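Local coordinates for tapirin (Caldicellulosiruptor hydrothermalis, PDB 6N2C), which probably attaches this thermophilic bacterium to plant biomass by binding cellulose, through a C-terminal beta-helix domain that carries a zinc ion, at residues Ser366-Ala371 with Glu386-Val391; Asn320-Lys325 with Ile341-Ile346; Ser191-Phe196 with Ser209-Thr214; Arg205-Ser210 with Asp230-Lys235. One frame throughout, in Å; residues are numbered along the deposited sequence.

Interaction 1: Ser366-Ala371 with Glu386-Val391; sequences SATIDA and EVKLNV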
loop_
_atom_site.group_PDB
_atom_site.type_symbol
_atom_site.label_atom_id
_atom_site.label_comp_id
_atom_site.label_asym_id
_atom_site.label_seq_id
_atom_site.Cartn_x
_atom_site.Cartn_y
_atom_site.Cartn_z
ATOM N N SER A 366 -14.161 -25.784 -4.539
ATOM C CA SER A 366 -12.793 -25.307 -4.900
ATOM C C SER A 366 -12.160 -24.336 -3.842
ATOM O O SER A 366 -10.996 -24.011 -3.934
ATOM C CB SER A 366 -12.844 -24.537 -6.228
ATOM O OG SER A 366 -13.246 -25.411 -7.246
ATOM N N ALA A 367 -12.909 -23.950 -2.829
ATOM C CA ALA A 367 -12.371 -23.005 -1.760
ATOM C C ALA A 367 -11.410 -23.807 -0.903
ATOM O O ALA A 367 -11.738 -24.933 -0.461
ATOM C CB ALA A 367 -13.466 -22.426 -0.929
ATOM N N THR A 368 -10.220 -23.260 -0.695
ATOM C CA THR A 368 -9.112 -24.029 -0.163
ATOM C C THR A 368 -8.378 -23.280 0.921
ATOM O O THR A 368 -8.018 -22.096 0.732
ATOM C CB THR A 368 -8.101 -24.335 -1.256
ATOM O OG1 THR A 368 -8.713 -25.088 -2.347
ATOM C CG2 THR A 368 -6.983 -25.150 -0.741
ATOM N N ILE A 369 -8.152 -23.959 2.035
ATOM C CA ILE A 369 -7.107 -23.583 2.965
ATOM C C ILE A 369 -6.094 -24.711 3.018
ATOM O O ILE A 369 -6.373 -25.798 3.493
ATOM C CB ILE A 369 -7.688 -23.241 4.361
ATOM C CG1 ILE A 369 -8.768 -22.125 4.280
ATOM C CG2 ILE A 369 -6.595 -22.875 5.318
ATOM C CD1 ILE A 369 -9.460 -21.773 5.617
ATOM N N ASP A 370 -4.881 -24.416 2.602
ATOM C CA ASP A 370 -3.786 -25.373 2.630
ATOM C C ASP A 370 -2.748 -24.897 3.585
ATOM O O ASP A 370 -1.845 -24.112 3.219
ATOM C CB ASP A 370 -3.210 -25.465 1.241
ATOM C CG ASP A 370 -2.029 -26.456 1.151
ATOM O OD1 ASP A 370 -1.699 -27.188 2.089
ATOM O OD2 ASP A 370 -1.450 -26.470 0.103
ATOM N N ALA A 371 -2.903 -25.343 4.819
ATOM C CA ALA A 371 -2.177 -24.748 5.978
ATOM C C ALA A 371 -1.992 -25.769 7.057
ATOM O O ALA A 371 -2.472 -25.591 8.166
ATOM C CB ALA A 371 -2.957 -23.537 6.496
ATOM N N GLU A 386 -18.151 -29.208 -0.141
ATOM C CA GLU A 386 -17.060 -30.125 0.109
ATOM C C GLU A 386 -15.828 -29.291 -0.049
ATOM O O GLU A 386 -14.987 -29.494 -0.929
ATOM C CB GLU A 386 -17.082 -31.343 -0.832
ATOM C CG GLU A 386 -18.378 -32.235 -0.622
ATOM C CD GLU A 386 -18.384 -33.044 0.685
ATOM O OE1 GLU A 386 -17.304 -33.212 1.318
ATOM O OE2 GLU A 386 -19.484 -33.497 1.159
ATOM N N VAL A 387 -15.669 -28.376 0.921
ATOM C CA VAL A 387 -14.457 -27.536 0.952
ATOM C C VAL A 387 -13.157 -28.351 1.090
ATOM O O VAL A 387 -13.143 -29.481 1.520
ATOM C CB VAL A 387 -14.600 -26.436 2.057
ATOM C CG1 VAL A 387 -15.833 -25.594 1.795
ATOM C CG2 VAL A 387 -14.631 -27.020 3.454
ATOM N N LYS A 388 -12.023 -27.729 0.752
ATOM C CA LYS A 388 -10.765 -28.308 0.934
ATOM C C LYS A 388 -10.034 -27.610 2.079
ATOM O O LYS A 388 -9.511 -26.481 1.873
ATOM C CB LYS A 388 -9.942 -28.191 -0.300
ATOM C CG LYS A 388 -10.453 -29.079 -1.430
ATOM C CD LYS A 388 -9.478 -28.987 -2.599
ATOM C CE LYS A 388 -10.182 -28.999 -3.941
ATOM N NZ LYS A 388 -10.943 -30.269 -4.078
ATOM N N LEU A 389 -9.981 -28.257 3.241
ATOM C CA LEU A 389 -9.342 -27.692 4.436
ATOM C C LEU A 389 -8.289 -28.654 4.891
ATOM O O LEU A 389 -8.562 -29.853 5.024
ATOM C CB LEU A 389 -10.303 -27.555 5.585
ATOM C CG LEU A 389 -11.527 -26.697 5.516
ATOM C CD1 LEU A 389 -12.166 -26.697 6.897
ATOM C CD2 LEU A 389 -11.066 -25.299 5.096
ATOM N N ASN A 390 -7.079 -28.167 5.054
ATOM C CA ASN A 390 -5.965 -28.950 5.552
ATOM C C ASN A 390 -5.222 -28.099 6.607
ATOM O O ASN A 390 -4.343 -27.267 6.236
ATOM C CB ASN A 390 -5.083 -29.340 4.375
ATOM C CG ASN A 390 -3.887 -30.147 4.796
ATOM O OD1 ASN A 390 -3.906 -30.812 5.852
ATOM N ND2 ASN A 390 -2.829 -30.049 4.037
ATOM N N VAL A 391 -5.555 -28.279 7.885
ATOM C CA VAL A 391 -5.050 -27.454 8.937
ATOM C C VAL A 391 -4.713 -28.246 10.150
ATOM O O VAL A 391 -5.000 -29.463 10.208
ATOM C CB VAL A 391 -6.044 -26.345 9.316
ATOM C CG1 VAL A 391 -6.453 -25.583 8.074
ATOM C CG2 VAL A 391 -7.327 -26.910 9.924
#

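Interaction 2: Asn320-Lys325 with Ile341-Ile346; sequences NIWTDK and IRNDGI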
loop_
_atom_site.group_PDB
_atom_site.type_symbol
_atom_site.label_atom_id
_atom_site.label_comp_id
_atom_site.label_asym_id
_atom_site.label_seq_id
_atom_site.Cartn_x
_atom_site.Cartn_y
_atom_site.Cartn_z
ATOM N N ASN A 320 -11.472 -11.065 1.448
ATOM C CA ASN A 320 -12.185 -11.885 0.436
ATOM C C ASN A 320 -11.164 -12.544 -0.420
ATOM O O ASN A 320 -10.389 -11.863 -1.118
ATOM C CB ASN A 320 -13.082 -10.981 -0.420
ATOM C CG ASN A 320 -14.220 -10.449 0.334
ATOM O OD1 ASN A 320 -14.915 -11.239 0.999
ATOM N ND2 ASN A 320 -14.429 -9.104 0.323
ATOM N N ILE A 321 -11.063 -13.854 -0.360
ATOM C CA ILE A 321 -10.198 -14.613 -1.273
ATOM C C ILE A 321 -11.129 -15.491 -2.186
ATOM O O ILE A 321 -11.653 -16.493 -1.712
ATOM C CB ILE A 321 -9.183 -15.489 -0.564
ATOM C CG1 ILE A 321 -8.440 -14.722 0.540
ATOM C CG2 ILE A 321 -8.229 -16.095 -1.580
ATOM C CD1 ILE A 321 -7.584 -15.602 1.421
ATOM N N TRP A 322 -11.350 -15.050 -3.426
ATOM C CA TRP A 322 -12.256 -15.736 -4.371
ATOM C C TRP A 322 -11.516 -16.253 -5.605
ATOM O O TRP A 322 -12.124 -16.834 -6.501
ATOM C CB TRP A 322 -13.444 -14.833 -4.755
ATOM C CG TRP A 322 -14.288 -14.297 -3.645
ATOM C CD1 TRP A 322 -14.041 -14.289 -2.305
ATOM C CD2 TRP A 322 -15.496 -13.598 -3.816
ATOM N NE1 TRP A 322 -15.051 -13.676 -1.644
ATOM C CE2 TRP A 322 -15.956 -13.251 -2.576
ATOM C CE3 TRP A 322 -16.265 -13.285 -4.930
ATOM C CZ2 TRP A 322 -17.140 -12.523 -2.397
ATOM C CZ3 TRP A 322 -17.406 -12.578 -4.764
ATOM C CH2 TRP A 322 -17.849 -12.209 -3.510
ATOM N N THR A 323 -10.174 -16.139 -5.605
ATOM C CA THR A 323 -9.318 -16.638 -6.610
ATOM C C THR A 323 -7.940 -16.914 -6.034
ATOM O O THR A 323 -7.756 -16.697 -4.809
ATOM C CB THR A 323 -9.314 -15.657 -7.810
ATOM O OG1 THR A 323 -8.763 -16.365 -8.930
ATOM C CG2 THR A 323 -8.468 -14.363 -7.473
ATOM N N ASP A 324 -6.985 -17.394 -6.817
ATOM C CA ASP A 324 -5.648 -17.686 -6.335
ATOM C C ASP A 324 -4.887 -16.374 -6.264
ATOM O O ASP A 324 -5.008 -15.603 -7.210
ATOM C CB ASP A 324 -4.921 -18.719 -7.192
ATOM C CG ASP A 324 -4.853 -18.364 -8.693
ATOM O OD1 ASP A 324 -5.862 -17.934 -9.336
ATOM O OD2 ASP A 324 -3.760 -18.479 -9.220
ATOM N N LYS A 325 -4.107 -16.076 -5.214
ATOM C CA LYS A 325 -4.033 -16.735 -3.913
ATOM C C LYS A 325 -3.430 -15.761 -2.859
ATOM O O LYS A 325 -3.014 -14.647 -3.166
ATOM C CB LYS A 325 -3.186 -18.007 -3.946
ATOM C CG LYS A 325 -1.734 -17.842 -4.386
ATOM C CD LYS A 325 -1.085 -19.225 -4.546
ATOM C CE LYS A 325 0.292 -19.216 -5.215
ATOM N NZ LYS A 325 0.950 -20.553 -5.149
ATOM N N ILE A 341 -13.777 -17.184 1.858
ATOM C CA ILE A 341 -13.078 -17.821 0.778
ATOM C C ILE A 341 -14.166 -18.527 -0.042
ATOM O O ILE A 341 -14.918 -19.321 0.518
ATOM C CB ILE A 341 -12.074 -18.848 1.321
ATOM C CG1 ILE A 341 -11.159 -18.174 2.382
ATOM C CG2 ILE A 341 -11.276 -19.521 0.253
ATOM C CD1 ILE A 341 -10.160 -19.073 3.002
ATOM N N ARG A 342 -14.282 -18.153 -1.313
ATOM C CA ARG A 342 -15.266 -18.795 -2.169
ATOM C C ARG A 342 -14.708 -18.938 -3.559
ATOM O O ARG A 342 -13.530 -18.676 -3.826
ATOM C CB ARG A 342 -16.548 -18.007 -2.126
ATOM C CG ARG A 342 -16.535 -16.686 -2.777
ATOM C CD ARG A 342 -17.977 -16.170 -2.962
ATOM N NE ARG A 342 -18.724 -16.103 -1.722
ATOM C CZ ARG A 342 -19.863 -16.778 -1.412
ATOM N NH1 ARG A 342 -20.369 -16.610 -0.200
ATOM N NH2 ARG A 342 -20.524 -17.617 -2.242
ATOM N N ASN A 343 -15.508 -19.545 -4.443
ATOM C CA ASN A 343 -15.008 -19.846 -5.827
ATOM C C ASN A 343 -13.667 -20.533 -5.767
ATOM O O ASN A 343 -13.516 -21.529 -5.115
ATOM C CB ASN A 343 -15.039 -18.539 -6.647
ATOM C CG ASN A 343 -16.434 -17.931 -6.699
ATOM O OD1 ASN A 343 -17.411 -18.648 -6.547
ATOM N ND2 ASN A 343 -16.535 -16.630 -6.881
ATOM N N ASP A 344 -12.653 -20.032 -6.494
ATOM C CA ASP A 344 -11.342 -20.599 -6.562
ATOM C C ASP A 344 -10.323 -20.027 -5.488
ATOM O O ASP A 344 -9.071 -20.206 -5.586
ATOM C CB ASP A 344 -10.745 -20.314 -7.949
ATOM C CG ASP A 344 -11.413 -21.192 -9.070
ATOM O OD1 ASP A 344 -11.833 -22.310 -8.736
ATOM O OD2 ASP A 344 -11.505 -20.709 -10.244
ATOM N N GLY A 345 -10.891 -19.430 -4.464
ATOM C CA GLY A 345 -10.021 -18.847 -3.448
ATOM C C GLY A 345 -9.099 -19.852 -2.853
ATOM O O GLY A 345 -9.521 -20.959 -2.500
ATOM N N ILE A 346 -7.818 -19.514 -2.723
ATOM C CA ILE A 346 -6.838 -20.343 -2.066
ATOM C C ILE A 346 -6.071 -19.484 -0.971
ATOM O O ILE A 346 -5.535 -18.418 -1.300
ATOM C CB ILE A 346 -5.772 -20.836 -3.029
ATOM C CG1 ILE A 346 -6.428 -21.686 -4.117
ATOM C CG2 ILE A 346 -4.726 -21.661 -2.267
ATOM C CD1 ILE A 346 -5.450 -22.155 -5.179
HETATM O O HOH W 1 -10.245 -18.605 -10.962
#

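Interaction 3: Ser191-Phe196 with Ser209-Thr214; sequences SDKIIF and SSSDIT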
loop_
_atom_site.group_PDB
_atom_site.type_symbol
_atom_site.label_atom_id
_atom_site.label_comp_id
_atom_site.label_asym_id
_atom_site.label_seq_id
_atom_site.Cartn_x
_atom_site.Cartn_y
_atom_site.Cartn_z
ATOM N N SER A 191 -0.481 19.026 -3.061
ATOM C CA SER A 191 -1.634 19.159 -2.226
ATOM C C SER A 191 -2.920 18.820 -2.913
ATOM O O SER A 191 -3.969 18.979 -2.267
ATOM C CB SER A 191 -1.750 20.511 -1.618
ATOM O OG SER A 191 -0.620 20.874 -0.917
ATOM N N ASP A 192 -2.852 18.379 -4.148
ATOM C CA ASP A 192 -4.037 17.759 -4.796
ATOM C C ASP A 192 -3.677 16.428 -5.369
ATOM O O ASP A 192 -3.319 15.558 -4.578
ATOM C CB ASP A 192 -4.614 18.794 -5.753
ATOM C CG ASP A 192 -6.053 18.441 -6.250
ATOM O OD1 ASP A 192 -6.639 17.489 -5.802
ATOM O OD2 ASP A 192 -6.598 19.279 -6.968
ATOM N N LYS A 193 -3.736 16.209 -6.666
ATOM C CA LYS A 193 -3.446 14.916 -7.258
ATOM C C LYS A 193 -2.067 14.792 -7.841
ATOM O O LYS A 193 -1.445 15.804 -8.142
ATOM C CB LYS A 193 -4.388 14.642 -8.431
ATOM C CG LYS A 193 -5.825 14.347 -7.971
ATOM C CD LYS A 193 -6.780 14.470 -9.161
ATOM C CE LYS A 193 -8.244 14.736 -8.726
ATOM N NZ LYS A 193 -8.719 13.853 -7.625
ATOM N N ILE A 194 -1.611 13.558 -8.022
ATOM C CA ILE A 194 -0.465 13.270 -8.837
ATOM C C ILE A 194 -0.902 12.344 -9.963
ATOM O O ILE A 194 -1.312 11.254 -9.701
ATOM C CB ILE A 194 0.724 12.687 -8.141
ATOM C CG1 ILE A 194 1.205 13.646 -7.038
ATOM C CG2 ILE A 194 1.871 12.518 -9.113
ATOM C CD1 ILE A 194 2.388 13.067 -6.245
ATOM N N ILE A 195 -0.898 12.888 -11.173
ATOM C CA ILE A 195 -1.347 12.177 -12.357
ATOM C C ILE A 195 -0.243 11.847 -13.267
ATOM O O ILE A 195 0.244 12.729 -13.977
ATOM C CB ILE A 195 -2.516 12.887 -13.076
ATOM C CG1 ILE A 195 -3.565 13.337 -12.052
ATOM C CG2 ILE A 195 -3.103 11.949 -14.140
ATOM C CD1 ILE A 195 -4.488 14.386 -12.538
ATOM N N PHE A 196 0.168 10.574 -13.275
ATOM C CA PHE A 196 1.274 10.135 -14.075
ATOM C C PHE A 196 0.749 9.862 -15.526
ATOM O O PHE A 196 -0.308 10.295 -15.890
ATOM C CB PHE A 196 1.969 8.943 -13.466
ATOM C CG PHE A 196 2.784 9.278 -12.217
ATOM C CD1 PHE A 196 3.941 10.066 -12.313
ATOM C CD2 PHE A 196 2.461 8.780 -10.994
ATOM C CE1 PHE A 196 4.722 10.345 -11.219
ATOM C CE2 PHE A 196 3.265 9.105 -9.874
ATOM C CZ PHE A 196 4.368 9.902 -9.997
ATOM N N SER A 209 0.988 12.945 -1.739
ATOM C CA SER A 209 -0.108 13.569 -2.450
ATOM C C SER A 209 -1.260 13.660 -1.505
ATOM O O SER A 209 -1.435 12.799 -0.626
ATOM C CB SER A 209 -0.472 12.666 -3.645
ATOM O OG SER A 209 -1.323 13.331 -4.538
ATOM N N SER A 210 -2.130 14.666 -1.672
ATOM C CA SER A 210 -3.286 14.739 -0.832
ATOM C C SER A 210 -4.407 13.877 -1.487
ATOM O O SER A 210 -4.986 13.003 -0.825
ATOM C CB SER A 210 -3.742 16.221 -0.681
ATOM O OG SER A 210 -4.974 16.240 0.082
ATOM N N SER A 211 -4.701 14.133 -2.768
ATOM C CA SER A 211 -5.673 13.347 -3.458
ATOM C C SER A 211 -4.979 12.241 -4.228
ATOM O O SER A 211 -3.794 11.945 -3.967
ATOM C CB SER A 211 -6.603 14.291 -4.285
ATOM O OG SER A 211 -7.586 13.500 -4.980
ATOM N N ASP A 212 -5.667 11.584 -5.142
ATOM C CA ASP A 212 -5.188 10.325 -5.679
ATOM C C ASP A 212 -3.850 10.428 -6.407
ATOM O O ASP A 212 -3.552 11.414 -7.103
ATOM C CB ASP A 212 -6.137 9.779 -6.723
ATOM C CG ASP A 212 -7.509 9.444 -6.179
ATOM O OD1 ASP A 212 -7.681 9.119 -5.014
ATOM O OD2 ASP A 212 -8.484 9.615 -6.955
ATOM N N ILE A 213 -3.076 9.389 -6.307
ATOM C CA ILE A 213 -1.935 9.203 -7.205
ATOM C C ILE A 213 -2.363 8.178 -8.247
ATOM O O ILE A 213 -2.799 7.077 -7.860
ATOM C CB ILE A 213 -0.706 8.710 -6.492
ATOM C CG1 ILE A 213 -0.271 9.718 -5.443
ATOM C CG2 ILE A 213 0.360 8.395 -7.518
ATOM C CD1 ILE A 213 0.979 9.315 -4.652
ATOM N N THR A 214 -2.340 8.538 -9.522
ATOM C CA THR A 214 -2.775 7.630 -10.583
ATOM C C THR A 214 -1.635 7.263 -11.535
ATOM O O THR A 214 -1.019 8.143 -12.166
ATOM C CB THR A 214 -3.918 8.278 -11.395
ATOM O OG1 THR A 214 -5.029 8.570 -10.515
ATOM C CG2 THR A 214 -4.413 7.297 -12.429
HETATM O O HOH W 2 -4.559 19.326 0.479
HETATM O O HOH W 3 -7.884 11.419 -9.137
#

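Interaction 4: Arg205-Ser210 with Asp230-Lys235; sequences RNMYSS and DNIIVK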
loop_
_atom_site.group_PDB
_atom_site.type_symbol
_atom_site.label_atom_id
_atom_site.label_comp_id
_atom_site.label_asym_id
_atom_site.label_seq_id
_atom_site.Cartn_x
_atom_site.Cartn_y
_atom_site.Cartn_z
ATOM N N ARG A 205 12.939 9.529 -2.932
ATOM C CA ARG A 205 13.007 9.208 -1.528
ATOM C C ARG A 205 11.584 9.211 -1.053
ATOM O O ARG A 205 10.938 8.121 -1.102
ATOM C CB ARG A 205 13.880 10.161 -0.684
ATOM C CG ARG A 205 15.339 10.049 -0.906
ATOM C CD ARG A 205 16.042 10.839 0.188
ATOM N NE ARG A 205 15.839 10.322 1.555
ATOM C CZ ARG A 205 16.532 10.743 2.610
ATOM N NH1 ARG A 205 17.428 11.741 2.510
ATOM N NH2 ARG A 205 16.280 10.218 3.801
ATOM N N ASN A 206 11.032 10.384 -0.724
ATOM C CA ASN A 206 9.614 10.458 -0.293
ATOM C C ASN A 206 8.694 11.090 -1.281
ATOM O O ASN A 206 9.103 11.975 -2.027
ATOM C CB ASN A 206 9.577 11.073 1.084
ATOM C CG ASN A 206 10.368 10.229 2.083
ATOM O OD1 ASN A 206 10.266 8.993 2.068
ATOM N ND2 ASN A 206 11.194 10.865 2.975
ATOM N N MET A 207 7.387 10.682 -1.268
ATOM C CA MET A 207 6.415 11.252 -2.176
ATOM C C MET A 207 5.113 11.402 -1.420
ATOM O O MET A 207 4.796 10.559 -0.563
ATOM C CB MET A 207 6.183 10.284 -3.392
ATOM C CG MET A 207 5.008 10.675 -4.266
ATOM S SD MET A 207 4.862 9.688 -5.851
ATOM C CE MET A 207 6.248 8.591 -5.486
ATOM N N TYR A 208 4.512 12.584 -1.543
ATOM C CA TYR A 208 3.271 12.871 -0.900
ATOM C C TYR A 208 2.249 13.385 -1.905
ATOM O O TYR A 208 2.532 14.215 -2.793
ATOM C CB TYR A 208 3.434 13.975 0.191
ATOM C CG TYR A 208 2.144 14.515 0.800
ATOM C CD1 TYR A 208 1.399 15.567 0.222
ATOM C CD2 TYR A 208 1.698 14.056 1.987
ATOM C CE1 TYR A 208 0.207 15.962 0.780
ATOM C CE2 TYR A 208 0.527 14.473 2.560
ATOM C CZ TYR A 208 -0.197 15.473 1.947
ATOM O OH TYR A 208 -1.369 15.935 2.526
ATOM N N SER A 209 0.988 12.945 -1.739
ATOM C CA SER A 209 -0.108 13.569 -2.450
ATOM C C SER A 209 -1.260 13.660 -1.505
ATOM O O SER A 209 -1.435 12.799 -0.626
ATOM C CB SER A 209 -0.472 12.666 -3.645
ATOM O OG SER A 209 -1.323 13.331 -4.538
ATOM N N SER A 210 -2.130 14.666 -1.672
ATOM C CA SER A 210 -3.286 14.739 -0.832
ATOM C C SER A 210 -4.407 13.877 -1.487
ATOM O O SER A 210 -4.986 13.003 -0.825
ATOM C CB SER A 210 -3.742 16.221 -0.681
ATOM O OG SER A 210 -4.974 16.240 0.082
ATOM N N ASP A 230 11.266 5.479 -0.773
ATOM C CA ASP A 230 11.293 5.119 0.617
ATOM C C ASP A 230 9.910 5.107 1.234
ATOM O O ASP A 230 9.540 4.209 2.000
ATOM C CB ASP A 230 12.085 6.199 1.438
ATOM C CG ASP A 230 13.577 6.272 1.107
ATOM O OD1 ASP A 230 14.092 5.366 0.474
ATOM O OD2 ASP A 230 14.204 7.212 1.644
ATOM N N ASN A 231 9.126 6.145 0.932
ATOM C CA ASN A 231 7.798 6.309 1.518
ATOM C C ASN A 231 6.884 6.939 0.492
ATOM O O ASN A 231 7.343 7.821 -0.280
ATOM C CB ASN A 231 7.726 7.176 2.807
ATOM C CG ASN A 231 8.597 6.635 3.949
ATOM O OD1 ASN A 231 8.217 5.699 4.625
ATOM N ND2 ASN A 231 9.797 7.209 4.116
ATOM N N ILE A 232 5.603 6.472 0.462
ATOM C CA ILE A 232 4.565 7.081 -0.334
ATOM C C ILE A 232 3.375 7.293 0.513
ATOM O O ILE A 232 2.894 6.368 1.167
ATOM C CB ILE A 232 4.179 6.193 -1.577
ATOM C CG1 ILE A 232 5.379 5.875 -2.456
ATOM C CG2 ILE A 232 3.012 6.825 -2.335
ATOM C CD1 ILE A 232 5.056 5.023 -3.700
ATOM N N ILE A 233 2.876 8.554 0.560
ATOM C CA ILE A 233 1.778 8.910 1.414
ATOM C C ILE A 233 0.722 9.603 0.604
ATOM O O ILE A 233 0.990 10.585 -0.003
ATOM C CB ILE A 233 2.227 9.849 2.598
ATOM C CG1 ILE A 233 3.312 9.127 3.428
ATOM C CG2 ILE A 233 1.004 10.362 3.394
ATOM C CD1 ILE A 233 3.990 10.024 4.451
ATOM N N VAL A 234 -0.471 9.060 0.662
ATOM C CA VAL A 234 -1.670 9.635 -0.035
ATOM C C VAL A 234 -2.635 9.948 1.056
ATOM O O VAL A 234 -3.389 9.105 1.574
ATOM C CB VAL A 234 -2.280 8.666 -1.057
ATOM C CG1 VAL A 234 -3.309 9.426 -1.894
ATOM C CG2 VAL A 234 -1.193 8.164 -2.010
ATOM N N LYS A 235 -2.580 11.170 1.518
ATOM C CA LYS A 235 -3.208 11.492 2.789
ATOM C C LYS A 235 -4.778 11.474 2.713
ATOM O O LYS A 235 -5.406 11.120 3.700
ATOM C CB LYS A 235 -2.783 12.923 3.162
ATOM C CG LYS A 235 -3.514 13.488 4.298
ATOM C CD LYS A 235 -2.813 13.417 5.602
ATOM C CE LYS A 235 -3.714 14.098 6.641
ATOM N NZ LYS A 235 -3.156 14.388 7.949
HETATM O O HOH W 4 13.064 8.824 4.053
#

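Interaction 1: Ser366-Ala371 with Glu386-Val391
The carboxylate of Asp370 and the amide of Asn390 stand side by side, pointing the same way, their planes 21° apart and Asp370 OD1 3.6 Å from Asn390 ND2, a polar contact too long for a hydrogen bond. They belong to two adjacent parallel strands, 368-371 and 388-391, from successive coils of a beta-helix. Both groups reach their places with CG anti to the backbone N (chi1 180° in Asp370, 179° in Asn390). Thr368 and Lys388 share this face, Thr368 OG1 resting 3.9 Å from Lys388 CB while donating to Ser366 O from above that carbonyl's plane. An alanine in place of Thr368 would probably leave Ser366 O without this donor and the CB and CD of Lys388 without the hydroxyl they pack on. The other face looks into the helix: Ile369 and Leu389 run alongside each other, and Ile362 of strand 359-363 touches both. Between the strands Lys388 N, Ile369 N, Asn390 N and Ala371 N bond in turn to Ala367 O, Lys388 O, Ile369 O and Asn390 O. On that inward face, in the conformer described, Leu389 CD2 meets Ile369 CD1 at 3.9 Å, and Val391 CG1 comes equally near to Ile369 CG2.

Interaction 2: Asn320-Lys325 with Ile341-Ile346
Two neighbouring corners of the beta-helix, where the chain leaves strands 318-321 and 338-341, meet through the indole of Trp322 and the side chain of Arg342. Arg342 CG sits over one face of the ring, 3.3 Å from the centroid of the five-membered ring and only 4° off its normal, a CH-pi contact. In Arg342 a chi1 of 70° sets CG between its own backbone N and carbonyl carbon, against that face. Arg342 CD follows over the six-membered ring, displaced toward CE2, 3.6 Å from Trp322 CE2. The guanidinium, turned 66° from the ring, is at most a weak cation-pi partner; Arg342 NE instead forms a salt bridge with Glu340, while Arg301 makes a cation-pi contact with the same indole. An alanine at Trp322 would probably leave the aliphatic part of Arg342 without its flat cover and Arg301 without its aromatic partner. The strands end here in parallel pairing, Ile321 beside Ile341, and Arg342 N donates to Ile321 O at 3.1 Å. Beyond, residues Arg342 to Gly345 form a type II' turn, closed by a bond from Gly345 N to Arg342 O. The turn leans on the preceding coil: Asp344 N makes a weak hydrogen bond to Trp322 O, and Gly345 CA lies 3.3 Å from Ile321 O and 3.4 Å from Thr323 O, both as CA-H...O contacts. A water donates to Asp344 OD2 and, weakly, to Thr323 OG1, whose stronger partner is Gly303 O. Farther round, Asp324 CB packs 4.0 Å from Ile346 CD1.

Interaction 3: Ser191-Phe196 with Ser209-Thr214
Lys193 leaves its backbone with CG anti to the carbonyl carbon (chi1 -72°), and a bend at chi4 (-47°) brings NZ onto Ser211, whose OG is anti to its backbone N (chi1 -180°). In the conformer described, Lys193 NZ donates to Ser211 OG at 2.9 Å. Asp212 OD2 is too far from NZ for a salt bridge, but a water bridges the two, accepting from NZ and donating to OD2; Asp212 OD1 takes the N-H of Ser238. Asp192 O is a shared acceptor: Ser211 N approaches from above its carbonyl plane at 2.7 Å, Ser210 N adds a weak bond, and Ser209 OG lies 3.0 Å away, with Ser211 O also within reach of its one proton. These bonds join two successive corners of the beta-helix, after which strands 194-195 and 213-214 pair in parallel. Ile194 N bonds to Asp212 O, Thr214 N to Ile194 O and Phe196 N to Thr214 O. On the inward face Ile194 CB packs 4.1 Å from Ile213 CG1. Phe196 lies alongside Ile213, its CE2 3.8 Å from Ile213 CG2; Thr214 O sits at the edge of the ring, one face receives Ile194 CG2, and Phe543 meets it with nearly parallel planes.

Interaction 4: Arg205-Ser210 with Asp230-Lys235
Asn206 and Asn231 lie side by side, pointing the same way, with their amide planes 40° apart. Asn231 ND2 donates to Asn206 OD1 at 2.8 Å in a fairly straight bond; the acceptor lies in the amide plane of Asn231, whereas the donor stands above that of Asn206. Outer partners fix both groups: Thr185 receives Asn206 ND2, while Asp177 and Asn251 bond to Asn231. At one end Arg205 and Asp230 cross at a slant, guanidinium and carboxylate planes 70° apart, in a salt bridge 3.5 Å long between Arg205 NE and Asp230 OD2. This oxygen approaches the guanidinium at its edge. Tyr208, its CG anti to the backbone N (chi1 171°), slants across two residues of the other strand: CD2 touches Ile233 CG2 at 4.0 Å, and OH comes within 3.4 Å of Lys235 CB. Phe189 stacks on the tyrosine ring, and Lys235 NZ goes on to Ile456 O and Phe461 O. On the opposite face Met207 runs alongside Ile232, CE to CG1 4.2 Å, next to Ile194 and Ile213 in the interior. Between the strands, the parallel backbone ladder includes Ile233 N to Met207 O at 3.0 Å and Ser209 N to Ile233 O at 2.9 Å. Matched residues stacked at equivalent positions of successive coils, here an asparagine pair, are characteristic of parallel beta-helices.

Overall arrangement
Along the chain the order is interactions 3 and 4, which overlap, then 2, then 1. Interactions 3 and 4, centres 10 Å apart, share Ser209 and Ser210 at the corner between strand 206-209 and strand 213-214. Interactions 1 and 2, centres 11 Å apart, touch through Thr368 N and Gly345 O, a probable hydrogen bond 3.0 Å long. The centres of interactions 1 and 3 are 41 Å from each other, on opposite sides of the chain's centre. Interactions 2 and 3 both reach the stack holding strands 194-195, 213-214, 318-321 and 338-341; interaction 4 lies on that of 206-209 and 231-234, interaction 1 on that of 368-371 and 388-391. Together they sample the faces of one elongated beta-helix.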